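Local coordinates for PTS-dependent dihydroxyacetone kinase operon regulatory protein (Escherichia coli, PDB 4LRZ), which activates transcription of the dhaKLM operon from a sigma-70 promoter and represses its own expression, the chain here being its N-terminal, probably sensory, part, at residues C146-F151 and L177-A182; P70-L75 and V167-A172. All coordinates share one frame; numbering follows the deposited sequence.

Contact 1. Residues C146-F151 and L177-A182; sequences CATPLF and LTLAIA
Strand 143-151 of the GAF domain lies against the start of the long helix 174-211, and Thr148 carries the contact. Its CB sits 3.8 Å from Leu179 CA. OG1 lies beside the backbone N of Thr148 and anti to its carbonyl carbon (chi1 -60°). This turns it to Thr178 OG1, 2.8 Å away, in a hydrogen bond that either hydroxyl could donate. CG2 takes the other branch, anti to the backbone N. It packs on Ala182 CB at 3.7 Å and also touches Leu179 CD1. Thr178 meets Thr148 obliquely and holds its OG1 between its own backbone N and carbonyl carbon (chi1 75°). The methyl Thr178 CG2 rests on Cys146 CB at 3.9 Å. Further along, the small Ala182 lets the strand come near. Its CB is 3.6 Å from Pro149 O and also touches Leu150 CB. The segment axes approach to 7.0 Å at an angle of 19°. The interface is buried and mostly apolar, but its hydroxyl pair is tied into the helix. Thr178 OG1 also bonds to Leu175 O, one turn back, so the strand is linked to a helix backbone carbonyl through two side chains.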
loop_
_atom_site.group_PDB
_atom_site.type_symbol
_atom_site.label_atom_id
_atom_site.label_comp_id
_atom_site.label_asym_id
_atom_site.label_seq_id
_atom_site.Cartn_x
_atom_site.Cartn_y
_atom_site.Cartn_z
ATOM N N CYS F 146 9.728 20.884 11.987
ATOM C CA CYS F 146 8.855 19.756 12.264
ATOM C C CYS F 146 9.446 18.568 11.542
ATOM O O CYS F 146 9.950 18.695 10.415
ATOM C CB CYS F 146 7.453 19.975 11.683
ATOM S SG CYS F 146 6.557 21.372 12.370
ATOM N N ALA F 147 9.324 17.395 12.140
ATOM C CA ALA F 147 9.844 16.200 11.497
ATOM C C ALA F 147 9.123 14.963 11.970
ATOM O O ALA F 147 8.597 14.879 13.105
ATOM C CB ALA F 147 11.363 16.080 11.732
ATOM N N THR F 148 9.109 13.979 11.100
ATOM C CA THR F 148 8.520 12.726 11.461
ATOM C C THR F 148 9.416 11.668 10.865
ATOM O O THR F 148 9.841 11.814 9.733
ATOM C CB THR F 148 7.069 12.611 10.868
ATOM O OG1 THR F 148 6.261 13.680 11.403
ATOM C CG2 THR F 148 6.441 11.304 11.244
ATOM N N PRO F 149 9.664 10.582 11.599
ATOM C CA PRO F 149 10.440 9.517 11.022
ATOM C C PRO F 149 9.588 8.644 10.077
ATOM O O PRO F 149 8.371 8.544 10.264
ATOM C CB PRO F 149 10.873 8.712 12.255
ATOM C CG PRO F 149 9.803 8.904 13.243
ATOM C CD PRO F 149 9.350 10.318 13.024
ATOM N N LEU F 150 10.228 8.015 9.092
ATOM C CA LEU F 150 9.510 7.022 8.346
ATOM C C LEU F 150 10.162 5.667 8.283
ATOM O O LEU F 150 11.401 5.520 8.416
ATOM C CB LEU F 150 9.133 7.509 6.957
ATOM C CG LEU F 150 10.100 7.384 5.810
ATOM C CD1 LEU F 150 9.379 6.554 4.815
ATOM C CD2 LEU F 150 10.306 8.791 5.276
ATOM N N PHE F 151 9.303 4.682 8.042
ATOM C CA PHE F 151 9.673 3.283 8.219
ATOM C C PHE F 151 9.576 2.390 6.979
ATOM O O PHE F 151 8.775 2.613 6.105
ATOM C CB PHE F 151 8.921 2.704 9.424
ATOM C CG PHE F 151 9.184 3.460 10.721
ATOM C CD1 PHE F 151 10.314 3.185 11.487
ATOM C CD2 PHE F 151 8.299 4.476 11.156
ATOM C CE1 PHE F 151 10.580 3.909 12.717
ATOM C CE2 PHE F 151 8.520 5.187 12.368
ATOM C CZ PHE F 151 9.670 4.906 13.149
ATOM N N LEU F 177 1.245 17.549 8.881
ATOM C CA LEU F 177 1.595 17.417 7.475
ATOM C C LEU F 177 2.821 16.533 7.230
ATOM O O LEU F 177 2.812 15.683 6.337
ATOM C CB LEU F 177 1.784 18.788 6.834
ATOM C CG LEU F 177 2.234 18.768 5.354
ATOM C CD1 LEU F 177 1.162 18.244 4.385
ATOM C CD2 LEU F 177 2.660 20.146 4.920
ATOM N N THR F 178 3.890 16.735 8.026
ATOM C CA THR F 178 5.080 15.896 7.912
ATOM C C THR F 178 4.686 14.471 8.308
ATOM O O THR F 178 5.062 13.522 7.634
ATOM C CB THR F 178 6.330 16.427 8.738
ATOM O OG1 THR F 178 6.144 16.186 10.137
ATOM C CG2 THR F 178 6.564 17.908 8.505
ATOM N N LEU F 179 3.897 14.330 9.373
ATOM C CA LEU F 179 3.423 13.018 9.761
ATOM C C LEU F 179 2.648 12.262 8.659
ATOM O O LEU F 179 2.912 11.091 8.327
ATOM C CB LEU F 179 2.588 13.141 11.039
ATOM C CG LEU F 179 1.789 11.964 11.584
ATOM C CD1 LEU F 179 2.668 10.985 12.288
ATOM C CD2 LEU F 179 0.773 12.472 12.523
ATOM N N ALA F 180 1.708 12.941 8.057
ATOM C CA ALA F 180 0.895 12.316 7.033
ATOM C C ALA F 180 1.733 11.952 5.804
ATOM O O ALA F 180 1.495 10.903 5.181
ATOM C CB ALA F 180 -0.234 13.262 6.667
ATOM N N ILE F 181 2.687 12.818 5.437
ATOM C CA ILE F 181 3.602 12.543 4.318
ATOM C C ILE F 181 4.563 11.404 4.669
ATOM O O ILE F 181 4.742 10.502 3.870
ATOM C CB ILE F 181 4.359 13.766 3.859
ATOM C CG1 ILE F 181 3.399 14.748 3.202
ATOM C CG2 ILE F 181 5.448 13.414 2.882
ATOM C CD1 ILE F 181 4.016 16.124 3.044
ATOM N N ALA F 182 5.112 11.390 5.878
ATOM C CA ALA F 182 5.957 10.217 6.276
ATOM C C ALA F 182 5.173 8.950 6.231
ATOM O O ALA F 182 5.646 7.941 5.723
ATOM C CB ALA F 182 6.663 10.365 7.693
#

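Contact 2. Residues P70-L75 and V167-A172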
loop_
_atom_site.group_PDB
_atom_site.type_symbol
_atom_site.label_atom_id
_atom_site.label_comp_id
_atom_site.label_asym_id
_atom_site.label_seq_id
_atom_site.Cartn_x
_atom_site.Cartn_y
_atom_site.Cartn_z
ATOM N N PRO F 70 2.286 30.265 -2.065
ATOM C CA PRO F 70 3.472 30.947 -1.516
ATOM C C PRO F 70 3.551 30.892 0.010
ATOM O O PRO F 70 2.524 31.018 0.699
ATOM C CB PRO F 70 3.282 32.404 -1.953
ATOM C CG PRO F 70 1.740 32.549 -2.222
ATOM C CD PRO F 70 1.117 31.174 -2.116
ATOM N N ARG F 71 4.773 30.717 0.510
ATOM C CA ARG F 71 5.043 30.462 1.902
ATOM C C ARG F 71 6.572 30.426 2.079
ATOM O O ARG F 71 7.274 29.877 1.239
ATOM C CB ARG F 71 4.414 29.129 2.300
ATOM C CG ARG F 71 5.035 28.519 3.497
ATOM C CD ARG F 71 4.120 27.643 4.334
ATOM N NE ARG F 71 4.527 27.812 5.740
ATOM C CZ ARG F 71 4.431 26.900 6.692
ATOM N NH1 ARG F 71 3.954 25.676 6.429
ATOM N NH2 ARG F 71 4.813 27.215 7.911
ATOM N N GLU F 72 7.094 31.038 3.135
ATOM C CA GLU F 72 8.539 30.947 3.445
ATOM C C GLU F 72 8.843 29.653 4.197
ATOM O O GLU F 72 8.791 29.621 5.426
ATOM C CB GLU F 72 9.004 32.151 4.278
ATOM C CG GLU F 72 9.113 33.499 3.515
ATOM C CD GLU F 72 9.315 34.713 4.441
ATOM O OE1 GLU F 72 8.368 35.533 4.540
ATOM O OE2 GLU F 72 10.400 34.867 5.071
ATOM N N CYS F 73 9.118 28.574 3.464
ATOM C CA CYS F 73 9.419 27.320 4.105
ATOM C C CYS F 73 10.188 26.386 3.182
ATOM O O CYS F 73 10.304 26.632 1.999
ATOM C CB CYS F 73 8.155 26.622 4.627
ATOM S SG CYS F 73 7.269 25.703 3.364
ATOM N N ALA F 74 10.718 25.315 3.749
ATOM C CA ALA F 74 11.517 24.365 3.010
ATOM C C ALA F 74 11.111 23.007 3.499
ATOM O O ALA F 74 10.764 22.818 4.680
ATOM C CB ALA F 74 12.982 24.604 3.303
ATOM N N LEU F 75 11.216 22.042 2.610
ATOM C CA LEU F 75 10.916 20.664 2.958
ATOM C C LEU F 75 12.196 19.848 2.687
ATOM O O LEU F 75 12.894 20.096 1.678
ATOM C CB LEU F 75 9.740 20.182 2.113
ATOM C CG LEU F 75 8.384 20.898 2.325
ATOM C CD1 LEU F 75 7.449 20.799 1.092
ATOM C CD2 LEU F 75 7.673 20.342 3.536
ATOM N N VAL F 167 10.588 31.032 12.537
ATOM C CA VAL F 167 9.801 30.711 13.716
ATOM C C VAL F 167 8.464 31.493 13.784
ATOM O O VAL F 167 7.434 30.919 14.143
ATOM C CB VAL F 167 10.664 30.850 15.026
ATOM C CG1 VAL F 167 10.812 32.279 15.438
ATOM C CG2 VAL F 167 10.071 30.032 16.145
ATOM N N GLU F 168 8.473 32.777 13.413
ATOM C CA GLU F 168 7.247 33.597 13.442
ATOM C C GLU F 168 6.139 33.128 12.471
ATOM O O GLU F 168 4.976 33.470 12.653
ATOM C CB GLU F 168 7.555 35.107 13.246
ATOM C CG GLU F 168 7.848 35.568 11.765
ATOM C CD GLU F 168 9.351 35.456 11.316
ATOM O OE1 GLU F 168 10.231 34.955 12.095
ATOM O OE2 GLU F 168 9.633 35.886 10.156
ATOM N N GLN F 169 6.493 32.341 11.457
ATOM C CA GLN F 169 5.508 31.888 10.474
ATOM C C GLN F 169 5.034 30.442 10.617
ATOM O O GLN F 169 4.376 29.917 9.724
ATOM C CB GLN F 169 6.065 32.066 9.079
ATOM C CG GLN F 169 6.348 33.485 8.711
ATOM C CD GLN F 169 7.047 33.548 7.396
ATOM O OE1 GLN F 169 6.590 32.964 6.399
ATOM N NE2 GLN F 169 8.181 34.235 7.371
ATOM N N THR F 170 5.366 29.799 11.725
ATOM C CA THR F 170 4.979 28.413 11.925
ATOM C C THR F 170 3.457 28.290 11.862
ATOM O O THR F 170 2.775 29.215 12.226
ATOM C CB THR F 170 5.562 27.847 13.242
ATOM O OG1 THR F 170 5.447 26.414 13.225
ATOM C CG2 THR F 170 4.853 28.430 14.472
ATOM N N THR F 171 2.920 27.189 11.352
ATOM C CA THR F 171 1.463 26.979 11.473
ATOM C C THR F 171 1.170 25.673 12.199
ATOM O O THR F 171 2.005 24.771 12.222
ATOM C CB THR F 171 0.669 27.018 10.109
ATOM O OG1 THR F 171 0.713 25.745 9.464
ATOM C CG2 THR F 171 1.218 28.055 9.158
ATOM N N ALA F 172 -0.029 25.574 12.755
ATOM C CA ALA F 172 -0.477 24.397 13.490
ATOM C C ALA F 172 -0.618 23.121 12.613
ATOM O O ALA F 172 -0.674 21.998 13.118
ATOM C CB ALA F 172 -1.809 24.728 14.214
HETATM O O HOH W 1 6.407 30.143 6.544
#
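The Arg71 guanidinium has Cys73 CB over one face and Thr171 CG2 over the opposite face, both offset toward the rim. Thr170 CA lies at its edge. The group joins two loops of the GAF domain, the one entering strand 74-79 and the one between strand 157-166 and the long helix 174-211. Arg71 runs out with CG anti to the backbone N and bends at chi3. NH2 makes a weak hydrogen bond to Gln169 O at 3.3 Å, with an N-H...O angle of 131°. Its stronger partner is Asp174, through a salt bridge. Asp174 also bonds to Thr171 OG1, which meets Thr171 of the second subunit as well. Glu72, the centre of an inverse gamma turn, crosses Gln169 at about a right angle. The carboxylate and amide planes are 65° apart, and Glu72 OE1 lies 3.1 Å from Gln169 NE2. An alanine in place of Glu72 would probably leave the Gln169 amide less well fixed, since CG and the carboxylate that lie against it would be gone. One water ties the loops together: it accepts from Arg71 NE and donates to Glu72 O at 2.7 Å and to Gln169 OE1 at 2.8 Å.

In the fold
Both contacts belong to the GAF domain and reach the same antiparallel sheet. Contact 1 is core, with every touching residue buried. Contact 2 lies at the surface, among loops at the strand ends. Their centres are about 16 Å apart. Contact 1 uses regular elements, a strand against a helix, and is mostly apolar. Contact 2 is polar, with a guanidinium, an amide and a bridging water. The loop 167-172 leads into the helix that supplies 177-182, and the segments of the two contacts alternate along the chain. Asp174 connects them, touching Cys146 and pairing with Arg71. Both also touch the second subunit, contact 1 by packing from its helix and contact 2 partly by a hydrogen bond.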